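Local coordinates for protein TASOR (Homo sapiens, PDB 6TL1) that serves as a core component of the HUSH complex, which maintains epigenetic silencing of H3K9me3-rich loci, here represented by its pseudo-PARP domain, at residues M105-A118 with L171-Y185. Sequence-based numbering, arbitrary orientation.
Sequences MGVYLSRYADLLQA and LLAYRAYELTQYYFY. With GOL (glycerol), chain C.
Leu109 and Tyr182 form a hydrogen-bonded pair between strands 107-110 and 181-184, an antiparallel ladder at one edge of the mixed sheet in the pseudo-PARP fold. Tyr182 N reaches Leu109 O at 2.8 Å, with an N-H...O angle of 176°. On one face Tyr108 and Tyr183 meet obliquely, planes 47° apart: Tyr183 CD1 lies over the Tyr108 ring toward its rim, 3.4 Å from Tyr108 CZ. With CG of Tyr183 anti to its backbone N (chi1 177°), the ring also lies against Gly106, whose bare CA comes 3.4 Å from Tyr183 CE1; the Tyr183 hydroxyl is hydrogen-bonded to Ser102 O. The other face carries Val107, Leu109, Tyr182 and Phe184; the last three pack on Phe132 and Ile134 of strand 126-134. Beyond the ladder, Leu115 inserts its branched end between Ala176, Tyr177 and Thr180, CD2 lying 3.4 Å from Thr180 OG1. The flat Tyr177 ring suits the peptide joining Gln117 to Ala118, which lies over one face, while Leu115 O sits at the edge of the Tyr177 ring. Gln181, bent at chi2, folds its amide back so that NE2 donates to both Tyr177 O and Ser110 OG, linking helix 176-179 to strand 107-110. Ser110 OG in turn donates to Leu115 O at 2.9 Å and accepts from a water bonded to Tyr177 OH.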
ATOM      1  N   MET A 105     -14.829   1.610  -4.584  1.00 40.43           N
ATOM      2  CA  MET A 105     -15.239   1.187  -3.255  1.00 41.11           C
ATOM      3  C   MET A 105     -14.081   0.904  -2.311  1.00 41.01           C
ATOM      4  O   MET A 105     -14.317   0.734  -1.110  1.00 40.46           O
ATOM      5  CB  MET A 105     -16.136  -0.057  -3.359  1.00 44.94           C
ATOM      6  CG  MET A 105     -17.471   0.251  -4.040  1.00 52.46           C
ATOM      7  SD  MET A 105     -18.654  -1.110  -4.008  1.00 57.71           S
ATOM      8  CE  MET A 105     -18.086  -2.160  -5.320  1.00 57.59           C
ATOM      9  N   GLY A 106     -12.848   0.830  -2.815  1.00 40.35           N
ATOM     10  CA  GLY A 106     -11.694   0.520  -2.000  1.00 39.61           C
ATOM     11  C   GLY A 106     -10.460   1.171  -2.582  1.00 40.84           C
ATOM     12  O   GLY A 106     -10.511   1.834  -3.621  1.00 42.78           O
ATOM     13  N   VAL A 107      -9.342   0.994  -1.889  1.00 39.77           N
ATOM     14  CA  VAL A 107      -8.066   1.544  -2.322  1.00 39.70           C
ATOM     15  C   VAL A 107      -7.080   0.399  -2.485  1.00 36.29           C
ATOM     16  O   VAL A 107      -7.065  -0.542  -1.686  1.00 38.09           O
ATOM     17  CB  VAL A 107      -7.552   2.624  -1.344  1.00 40.68           C
ATOM     18  CG1 VAL A 107      -8.649   3.689  -1.129  1.00 41.31           C
ATOM     19  CG2 VAL A 107      -7.120   2.023  -0.010  1.00 37.13           C
ATOM     20  N   TYR A 108      -6.274   0.469  -3.535  1.00 33.38           N
ATOM     21  CA  TYR A 108      -5.334  -0.590  -3.880  1.00 38.10           C
ATOM     22  C   TYR A 108      -3.911  -0.166  -3.524  1.00 34.80           C
ATOM     23  O   TYR A 108      -3.481   0.929  -3.891  1.00 35.85           O
ATOM     24  CB  TYR A 108      -5.420  -0.909  -5.372  1.00 37.33           C
ATOM     25  CG  TYR A 108      -6.561  -1.807  -5.786  1.00 38.74           C
ATOM     26  CD1 TYR A 108      -6.403  -3.185  -5.786  1.00 34.94           C
ATOM     27  CD2 TYR A 108      -7.776  -1.282  -6.220  1.00 39.57           C
ATOM     28  CE1 TYR A 108      -7.408  -4.013  -6.170  1.00 32.50           C
ATOM     29  CE2 TYR A 108      -8.805  -2.117  -6.624  1.00 40.99           C
ATOM     30  CZ  TYR A 108      -8.611  -3.483  -6.593  1.00 39.37           C
ATOM     31  OH  TYR A 108      -9.599  -4.355  -6.992  1.00 38.18           O
ATOM     32  N   LEU A 109      -3.181  -1.033  -2.830  1.00 35.04           N
ATOM     33  CA  LEU A 109      -1.772  -0.801  -2.517  1.00 35.86           C
ATOM     34  C   LEU A 109      -0.944  -2.013  -2.929  1.00 34.83           C
ATOM     35  O   LEU A 109      -1.403  -3.148  -2.817  1.00 33.41           O
ATOM     36  CB  LEU A 109      -1.566  -0.516  -1.003  1.00 33.70           C
ATOM     37  CG  LEU A 109      -2.252   0.725  -0.421  1.00 33.07           C
ATOM     38  CD1 LEU A 109      -2.029   0.844   1.061  1.00 28.70           C
ATOM     39  CD2 LEU A 109      -1.651   1.950  -1.090  1.00 31.37           C
ATOM     40  N   SER A 110       0.292  -1.766  -3.392  1.00 33.81           N
ATOM     41  CA  SER A 110       1.196  -2.856  -3.761  1.00 37.26           C
ATOM     42  C   SER A 110       1.755  -3.529  -2.517  1.00 35.31           C
ATOM     43  O   SER A 110       2.146  -2.865  -1.552  1.00 35.47           O
ATOM     44  CB  SER A 110       2.377  -2.356  -4.601  1.00 38.56           C
ATOM     45  OG  SER A 110       2.027  -2.054  -5.930  1.00 38.36           O
ATOM     46  N   ARG A 111       1.792  -4.855  -2.551  1.00 32.44           N
ATOM     47  CA  ARG A 111       2.441  -5.636  -1.502  1.00 36.20           C
ATOM     48  C   ARG A 111       3.963  -5.531  -1.586  1.00 36.10           C
ATOM     49  O   ARG A 111       4.655  -5.647  -0.565  1.00 36.05           O
ATOM     50  CB  ARG A 111       2.007  -7.101  -1.622  1.00 37.66           C
ATOM     51  CG  ARG A 111       2.791  -8.105  -0.802  1.00 44.72           C
ATOM     52  CD  ARG A 111       2.028  -9.414  -0.632  1.00 48.61           C
ATOM     53  NE  ARG A 111       2.882 -10.469  -0.085  1.00 52.62           N
ATOM     54  CZ  ARG A 111       2.632 -11.776  -0.180  1.00 51.05           C
ATOM     55  NH1 ARG A 111       1.548 -12.207  -0.809  1.00 49.69           N
ATOM     56  NH2 ARG A 111       3.473 -12.657   0.353  1.00 47.66           N
ATOM     57  N   TYR A 112       4.499  -5.353  -2.787  1.00 34.35           N
ATOM     58  CA  TYR A 112       5.927  -5.465  -3.045  1.00 36.04           C
ATOM     59  C   TYR A 112       6.477  -4.138  -3.544  1.00 36.25           C
ATOM     60  O   TYR A 112       5.888  -3.509  -4.428  1.00 37.22           O
ATOM     61  CB  TYR A 112       6.214  -6.565  -4.067  1.00 34.50           C
ATOM     62  CG  TYR A 112       5.872  -7.959  -3.597  1.00 33.38           C
ATOM     63  CD1 TYR A 112       6.609  -8.559  -2.595  1.00 37.66           C
ATOM     64  CD2 TYR A 112       4.811  -8.679  -4.162  1.00 37.63           C
ATOM     65  CE1 TYR A 112       6.328  -9.830  -2.159  1.00 40.51           C
ATOM     66  CE2 TYR A 112       4.511  -9.969  -3.721  1.00 36.00           C
ATOM     67  CZ  TYR A 112       5.290 -10.533  -2.718  1.00 37.74           C
ATOM     68  OH  TYR A 112       5.051 -11.794  -2.245  1.00 39.90           O
ATOM     69  N   ALA A 113       7.619  -3.730  -2.988  1.00 33.94           N
ATOM     70  CA  ALA A 113       8.191  -2.430  -3.314  1.00 37.07           C
ATOM     71  C   ALA A 113       8.857  -2.384  -4.679  1.00 38.44           C
ATOM     72  O   ALA A 113       9.195  -1.284  -5.129  1.00 37.59           O
ATOM     73  CB  ALA A 113       9.212  -2.023  -2.250  1.00 37.89           C
ATOM     74  N   ASP A 114       9.080  -3.529  -5.339  1.00 38.28           N
ATOM     75  CA  ASP A 114       9.644  -3.532  -6.685  1.00 39.01           C
ATOM     76  C   ASP A 114       8.602  -3.831  -7.758  1.00 42.73           C
ATOM     77  O   ASP A 114       8.960  -3.971  -8.931  1.00 47.79           O
ATOM     78  CB  ASP A 114      10.825  -4.519  -6.793  1.00 39.16           C
ATOM     79  CG  ASP A 114      10.487  -5.919  -6.306  1.00 40.81           C
ATOM     80  OD1 ASP A 114       9.404  -6.121  -5.708  1.00 40.76           O
ATOM     81  OD2 ASP A 114      11.341  -6.817  -6.483  1.00 46.10           O
ATOM     82  N   LEU A 115       7.312  -3.876  -7.388  1.00 40.41           N
ATOM     83  CA  LEU A 115       6.197  -4.184  -8.293  1.00 38.16           C
ATOM     84  C   LEU A 115       5.160  -3.074  -8.145  1.00 38.94           C
ATOM     85  O   LEU A 115       4.153  -3.243  -7.452  1.00 36.16           O
ATOM     86  CB  LEU A 115       5.612  -5.554  -7.971  1.00 37.46           C
ATOM     87  CG  LEU A 115       4.604  -6.144  -8.958  1.00 44.81           C
ATOM     88  CD1 LEU A 115       5.036  -5.901 -10.390  1.00 46.80           C
ATOM     89  CD2 LEU A 115       4.458  -7.641  -8.692  1.00 42.86           C
ATOM     90  N   LEU A 116       5.410  -1.944  -8.807  1.00 39.25           N
ATOM     91  CA  LEU A 116       4.633  -0.727  -8.610  1.00 39.28           C
ATOM     92  C   LEU A 116       3.774  -0.324  -9.804  1.00 42.63           C
ATOM     93  O   LEU A 116       3.117   0.722  -9.747  1.00 46.62           O
ATOM     94  CB  LEU A 116       5.578   0.426  -8.258  1.00 39.07           C
ATOM     95  CG  LEU A 116       6.519   0.123  -7.096  1.00 39.89           C
ATOM     96  CD1 LEU A 116       7.680   1.118  -7.072  1.00 43.77           C
ATOM     97  CD2 LEU A 116       5.747   0.124  -5.788  1.00 38.08           C
ATOM     98  N   GLN A 117       3.739  -1.121 -10.863  1.00 41.46           N
ATOM     99  CA  GLN A 117       2.985  -0.805 -12.073  1.00 42.21           C
ATOM    100  C   GLN A 117       2.913  -2.080 -12.898  1.00 44.15           C
ATOM    101  O   GLN A 117       3.664  -3.030 -12.657  1.00 41.34           O
ATOM    102  CB  GLN A 117       3.620   0.357 -12.857  1.00 45.45           C
ATOM    103  CG  GLN A 117       4.745  -0.067 -13.769  1.00 49.22           C
ATOM    104  CD  GLN A 117       5.433   1.082 -14.495  1.00 49.32           C
ATOM    105  OE1 GLN A 117       5.120   2.251 -14.288  1.00 52.10           O
ATOM    106  NE2 GLN A 117       6.358   0.738 -15.387  1.00 43.89           N
ATOM    107  N   ALA A 118       1.986  -2.099 -13.862  1.00 42.09           N
ATOM    108  CA  ALA A 118       1.670  -3.340 -14.560  1.00 45.59           C
ATOM    109  C   ALA A 118       2.842  -3.834 -15.395  1.00 49.58           C
ATOM    110  O   ALA A 118       3.151  -5.030 -15.396  1.00 58.29           O
ATOM    111  CB  ALA A 118       0.435  -3.143 -15.439  1.00 46.74           C
ATOM    112  N   LEU A 171       8.642 -10.911 -11.112  1.00 41.98           N
ATOM    113  CA  LEU A 171       8.121  -9.619 -11.547  1.00 43.87           C
ATOM    114  C   LEU A 171       7.495  -9.673 -12.939  1.00 45.17           C
ATOM    115  O   LEU A 171       6.735  -8.764 -13.293  1.00 49.60           O
ATOM    116  CB  LEU A 171       9.247  -8.580 -11.537  1.00 44.66           C
ATOM    117  CG  LEU A 171       9.828  -8.231 -10.163  1.00 45.74           C
ATOM    118  CD1 LEU A 171      11.056  -7.334 -10.301  1.00 45.00           C
ATOM    119  CD2 LEU A 171       8.761  -7.551  -9.297  1.00 39.75           C
ATOM    120  N   LEU A 172       7.789 -10.707 -13.727  1.00 49.52           N
ATOM    121  CA  LEU A 172       7.298 -10.834 -15.098  1.00 52.10           C
ATOM    122  C   LEU A 172       6.168 -11.849 -15.258  1.00 51.42           C
ATOM    123  O   LEU A 172       5.681 -12.037 -16.374  1.00 54.39           O
ATOM    124  CB  LEU A 172       8.450 -11.186 -16.054  1.00 52.02           C
ATOM    125  CG  LEU A 172       9.549 -10.129 -16.054  1.00 51.84           C
ATOM    126  CD1 LEU A 172      10.824 -10.601 -16.746  1.00 55.99           C
ATOM    127  CD2 LEU A 172       9.032  -8.826 -16.649  1.00 52.75           C
ATOM    128  N   ALA A 173       5.736 -12.499 -14.182  1.00 46.91           N
ATOM    129  CA  ALA A 173       4.592 -13.395 -14.260  1.00 49.49           C
ATOM    130  C   ALA A 173       3.336 -12.633 -14.685  1.00 44.08           C
ATOM    131  O   ALA A 173       3.181 -11.439 -14.419  1.00 39.45           O
ATOM    132  CB  ALA A 173       4.367 -14.078 -12.911  1.00 52.27           C
ATOM    133  N   TYR A 174       2.440 -13.336 -15.367  1.00 48.49           N
ATOM    134  CA  TYR A 174       1.221 -12.718 -15.880  1.00 47.76           C
ATOM    135  C   TYR A 174       0.429 -12.044 -14.763  1.00 45.67           C
ATOM    136  O   TYR A 174       0.037 -12.694 -13.791  1.00 48.49           O
ATOM    137  CB  TYR A 174       0.356 -13.778 -16.547  1.00 49.52           C
ATOM    138  CG  TYR A 174      -0.854 -13.223 -17.253  1.00 46.81           C
ATOM    139  CD1 TYR A 174      -0.710 -12.446 -18.397  1.00 51.37           C
ATOM    140  CD2 TYR A 174      -2.136 -13.439 -16.759  1.00 45.89           C
ATOM    141  CE1 TYR A 174      -1.809 -11.938 -19.060  1.00 52.94           C
ATOM    142  CE2 TYR A 174      -3.255 -12.918 -17.410  1.00 46.63           C
ATOM    143  CZ  TYR A 174      -3.080 -12.166 -18.557  1.00 49.48           C
ATOM    144  OH  TYR A 174      -4.169 -11.650 -19.219  1.00 49.60           O
ATOM    145  N   ARG A 175       0.193 -10.739 -14.910  1.00 44.56           N
ATOM    146  CA  ARG A 175      -0.635  -9.965 -13.982  1.00 43.21           C
ATOM    147  C   ARG A 175      -0.092 -10.001 -12.559  1.00 39.20           C
ATOM    148  O   ARG A 175      -0.853  -9.897 -11.596  1.00 38.94           O
ATOM    149  CB  ARG A 175      -2.087 -10.447 -14.008  1.00 45.71           C
ATOM    150  CG  ARG A 175      -2.762 -10.265 -15.352  1.00 50.32           C
ATOM    151  CD  ARG A 175      -3.184  -8.814 -15.606  1.00 48.69           C
ATOM    152  NE  ARG A 175      -4.139  -8.744 -16.713  1.00 49.91           N
ATOM    153  CZ  ARG A 175      -3.799  -8.636 -17.992  1.00 49.78           C
ATOM    154  NH1 ARG A 175      -2.519  -8.570 -18.338  1.00 45.66           N
ATOM    155  NH2 ARG A 175      -4.742  -8.592 -18.925  1.00 50.85           N
ATOM    156  N   ALA A 176       1.230 -10.146 -12.427  1.00 37.56           N
ATOM    157  CA  ALA A 176       1.861 -10.145 -11.113  1.00 35.63           C
ATOM    158  C   ALA A 176       1.508  -8.883 -10.333  1.00 33.20           C
ATOM    159  O   ALA A 176       1.262  -8.935  -9.127  1.00 31.84           O
ATOM    160  CB  ALA A 176       3.381 -10.282 -11.270  1.00 36.42           C
ATOM    161  N   TYR A 177       1.476  -7.743 -11.016  1.00 32.62           N
ATOM    162  CA  TYR A 177       1.185  -6.481 -10.358  1.00 38.40           C
ATOM    163  C   TYR A 177      -0.211  -6.482  -9.732  1.00 36.20           C
ATOM    164  O   TYR A 177      -0.370  -6.155  -8.552  1.00 34.78           O
ATOM    165  CB  TYR A 177       1.349  -5.349 -11.365  1.00 40.07           C
ATOM    166  CG  TYR A 177       0.837  -4.033 -10.867  1.00 40.50           C
ATOM    167  CD1 TYR A 177       1.459  -3.389  -9.815  1.00 38.44           C
ATOM    168  CD2 TYR A 177      -0.274  -3.429 -11.451  1.00 40.42           C
ATOM    169  CE1 TYR A 177       0.995  -2.179  -9.352  1.00 36.59           C
ATOM    170  CE2 TYR A 177      -0.747  -2.215 -10.992  1.00 39.10           C
ATOM    171  CZ  TYR A 177      -0.104  -1.596  -9.941  1.00 39.59           C
ATOM    172  OH  TYR A 177      -0.555  -0.388  -9.459  1.00 39.05           O
ATOM    173  N   GLU A 178      -1.240  -6.835 -10.515  1.00 34.26           N
ATOM    174  CA  GLU A 178      -2.612  -6.844 -10.005  1.00 38.39           C
ATOM    175  C   GLU A 178      -2.850  -7.958  -8.990  1.00 38.37           C
ATOM    176  O   GLU A 178      -3.665  -7.793  -8.072  1.00 40.16           O
ATOM    177  CB  GLU A 178      -3.604  -6.949 -11.166  1.00 38.52           C
ATOM    178  CG  GLU A 178      -3.559  -5.739 -12.080  1.00 42.37           C
ATOM    179  CD  GLU A 178      -2.542  -5.887 -13.221  1.00 44.48           C
ATOM    180  OE1 GLU A 178      -1.565  -6.657 -13.070  1.00 42.71           O
ATOM    181  OE2 GLU A 178      -2.698  -5.188 -14.246  1.00 46.41           O
ATOM    182  N   LEU A 179      -2.187  -9.107  -9.146  1.00 35.32           N
ATOM    183  CA  LEU A 179      -2.438 -10.203  -8.218  1.00 37.03           C
ATOM    184  C   LEU A 179      -1.741 -10.022  -6.872  1.00 37.78           C
ATOM    185  O   LEU A 179      -2.074 -10.745  -5.926  1.00 36.40           O
ATOM    186  CB  LEU A 179      -2.002 -11.533  -8.843  1.00 36.75           C
ATOM    187  CG  LEU A 179      -2.848 -12.084  -9.995  1.00 42.35           C
ATOM    188  CD1 LEU A 179      -2.089 -13.198 -10.721  1.00 39.75           C
ATOM    189  CD2 LEU A 179      -4.202 -12.604  -9.482  1.00 40.64           C
ATOM    190  N   THR A 180      -0.784  -9.095  -6.751  1.00 36.81           N
ATOM    191  CA  THR A 180      -0.080  -8.860  -5.495  1.00 31.02           C
ATOM    192  C   THR A 180      -0.510  -7.548  -4.842  1.00 35.78           C
ATOM    193  O   THR A 180       0.306  -6.851  -4.232  1.00 36.08           O
ATOM    194  CB  THR A 180       1.434  -8.884  -5.699  1.00 31.92           C
ATOM    195  OG1 THR A 180       1.798  -7.872  -6.639  1.00 28.98           O
ATOM    196  CG2 THR A 180       1.886 -10.264  -6.220  1.00 35.88           C
ATOM    197  N   GLN A 181      -1.775  -7.181  -5.002  1.00 35.21           N
ATOM    198  CA  GLN A 181      -2.307  -5.978  -4.389  1.00 37.19           C
ATOM    199  C   GLN A 181      -3.000  -6.291  -3.076  1.00 35.09           C
ATOM    200  O   GLN A 181      -3.428  -7.420  -2.814  1.00 32.71           O
ATOM    201  CB  GLN A 181      -3.302  -5.275  -5.317  1.00 39.45           C
ATOM    202  CG  GLN A 181      -2.704  -4.857  -6.620  1.00 40.31           C
ATOM    203  CD  GLN A 181      -1.859  -3.619  -6.465  1.00 40.50           C
ATOM    204  OE1 GLN A 181      -2.309  -2.599  -5.941  1.00 43.76           O
ATOM    205  NE2 GLN A 181      -0.592  -3.722  -6.875  1.00 39.76           N
ATOM    206  N   TYR A 182      -3.083  -5.263  -2.242  1.00 35.89           N
ATOM    207  CA  TYR A 182      -3.976  -5.212  -1.095  1.00 38.77           C
ATOM    208  C   TYR A 182      -5.133  -4.284  -1.447  1.00 38.38           C
ATOM    209  O   TYR A 182      -4.927  -3.248  -2.082  1.00 38.02           O
ATOM    210  CB  TYR A 182      -3.256  -4.679   0.143  1.00 41.44           C
ATOM    211  CG  TYR A 182      -2.178  -5.576   0.717  1.00 46.22           C
ATOM    212  CD1 TYR A 182      -2.381  -6.936   0.869  1.00 51.46           C
ATOM    213  CD2 TYR A 182      -0.950  -5.050   1.110  1.00 50.87           C
ATOM    214  CE1 TYR A 182      -1.395  -7.758   1.390  1.00 55.27           C
ATOM    215  CE2 TYR A 182       0.046  -5.865   1.647  1.00 50.55           C
ATOM    216  CZ  TYR A 182      -0.184  -7.218   1.776  1.00 54.12           C
ATOM    217  OH  TYR A 182       0.787  -8.041   2.297  1.00 55.23           O
ATOM    218  N   TYR A 183      -6.341  -4.634  -1.025  1.00 40.64           N
ATOM    219  CA  TYR A 183      -7.543  -3.842  -1.308  1.00 36.27           C
ATOM    220  C   TYR A 183      -8.208  -3.489   0.016  1.00 36.54           C
ATOM    221  O   TYR A 183      -8.851  -4.342   0.632  1.00 36.28           O
ATOM    222  CB  TYR A 183      -8.476  -4.622  -2.220  1.00 34.40           C
ATOM    223  CG  TYR A 183      -9.805  -3.976  -2.567  1.00 36.60           C
ATOM    224  CD1 TYR A 183      -9.870  -2.905  -3.444  1.00 37.31           C
ATOM    225  CD2 TYR A 183     -10.997  -4.488  -2.072  1.00 35.23           C
ATOM    226  CE1 TYR A 183     -11.100  -2.350  -3.815  1.00 37.88           C
ATOM    227  CE2 TYR A 183     -12.235  -3.932  -2.422  1.00 38.24           C
ATOM    228  CZ  TYR A 183     -12.271  -2.869  -3.290  1.00 38.55           C
ATOM    229  OH  TYR A 183     -13.479  -2.321  -3.642  1.00 39.26           O
ATOM    230  N   PHE A 184      -8.024  -2.248   0.460  1.00 33.04           N
ATOM    231  CA  PHE A 184      -8.508  -1.775   1.746  1.00 35.16           C
ATOM    232  C   PHE A 184      -9.814  -1.004   1.586  1.00 37.21           C
ATOM    233  O   PHE A 184      -9.982  -0.219   0.652  1.00 37.71           O
ATOM    234  CB  PHE A 184      -7.457  -0.892   2.415  1.00 32.36           C
ATOM    235  CG  PHE A 184      -6.274  -1.657   2.914  1.00 36.69           C
ATOM    236  CD1 PHE A 184      -6.284  -2.224   4.179  1.00 40.12           C
ATOM    237  CD2 PHE A 184      -5.156  -1.822   2.116  1.00 40.16           C
ATOM    238  CE1 PHE A 184      -5.193  -2.946   4.641  1.00 41.70           C
ATOM    239  CE2 PHE A 184      -4.059  -2.533   2.576  1.00 40.31           C
ATOM    240  CZ  PHE A 184      -4.089  -3.104   3.839  1.00 40.83           C
ATOM    241  N   TYR A 185     -10.734  -1.221   2.509  1.00 39.14           N
ATOM    242  CA  TYR A 185     -12.015  -0.543   2.450  1.00 39.81           C
ATOM    243  C   TYR A 185     -12.543  -0.449   3.866  1.00 39.05           C
ATOM    244  O   TYR A 185     -12.050  -1.113   4.783  1.00 35.27           O
ATOM    245  CB  TYR A 185     -13.000  -1.294   1.552  1.00 34.06           C
ATOM    246  CG  TYR A 185     -13.132  -2.718   2.004  1.00 39.68           C
ATOM    247  CD1 TYR A 185     -14.038  -3.072   2.998  1.00 40.99           C
ATOM    248  CD2 TYR A 185     -12.338  -3.714   1.451  1.00 42.58           C
ATOM    249  CE1 TYR A 185     -14.144  -4.375   3.429  1.00 44.12           C
ATOM    250  CE2 TYR A 185     -12.450  -5.026   1.863  1.00 41.27           C
ATOM    251  CZ  TYR A 185     -13.350  -5.353   2.848  1.00 40.49           C
ATOM    252  OH  TYR A 185     -13.453  -6.656   3.272  1.00 40.19           O
TER
HETATM  253  C1  GOL C 401       0.738  -8.404 -18.030  1.00 77.60           C
HETATM  254  O1  GOL C 401      -0.058  -8.507 -16.876  1.00 72.34           O
HETATM  255  C2  GOL C 401       2.197  -8.570 -17.636  1.00 84.80           C
HETATM  256  O2  GOL C 401       2.784  -9.548 -18.464  1.00 84.17           O
HETATM  257  C3  GOL C 401       2.925  -7.240 -17.799  1.00 88.89           C
HETATM  258  O3  GOL C 401       4.251  -7.361 -17.330  1.00 89.63           O
HETATM  259  O   HOH W   1      -1.917   0.085  -6.231  1.00 36.32           O
HETATM  260  O   HOH W   2       0.527   0.162  -6.669  1.00 43.12           O
HETATM  261  O   HOH W   3       3.046  -5.367  -5.504  1.00 37.09           O
HETATM  262  O   HOH W   4       2.592  -7.135 -13.807  1.00 40.15           O
HETATM  263  O   HOH W   5       0.148  -6.654 -15.071  1.00 46.91           O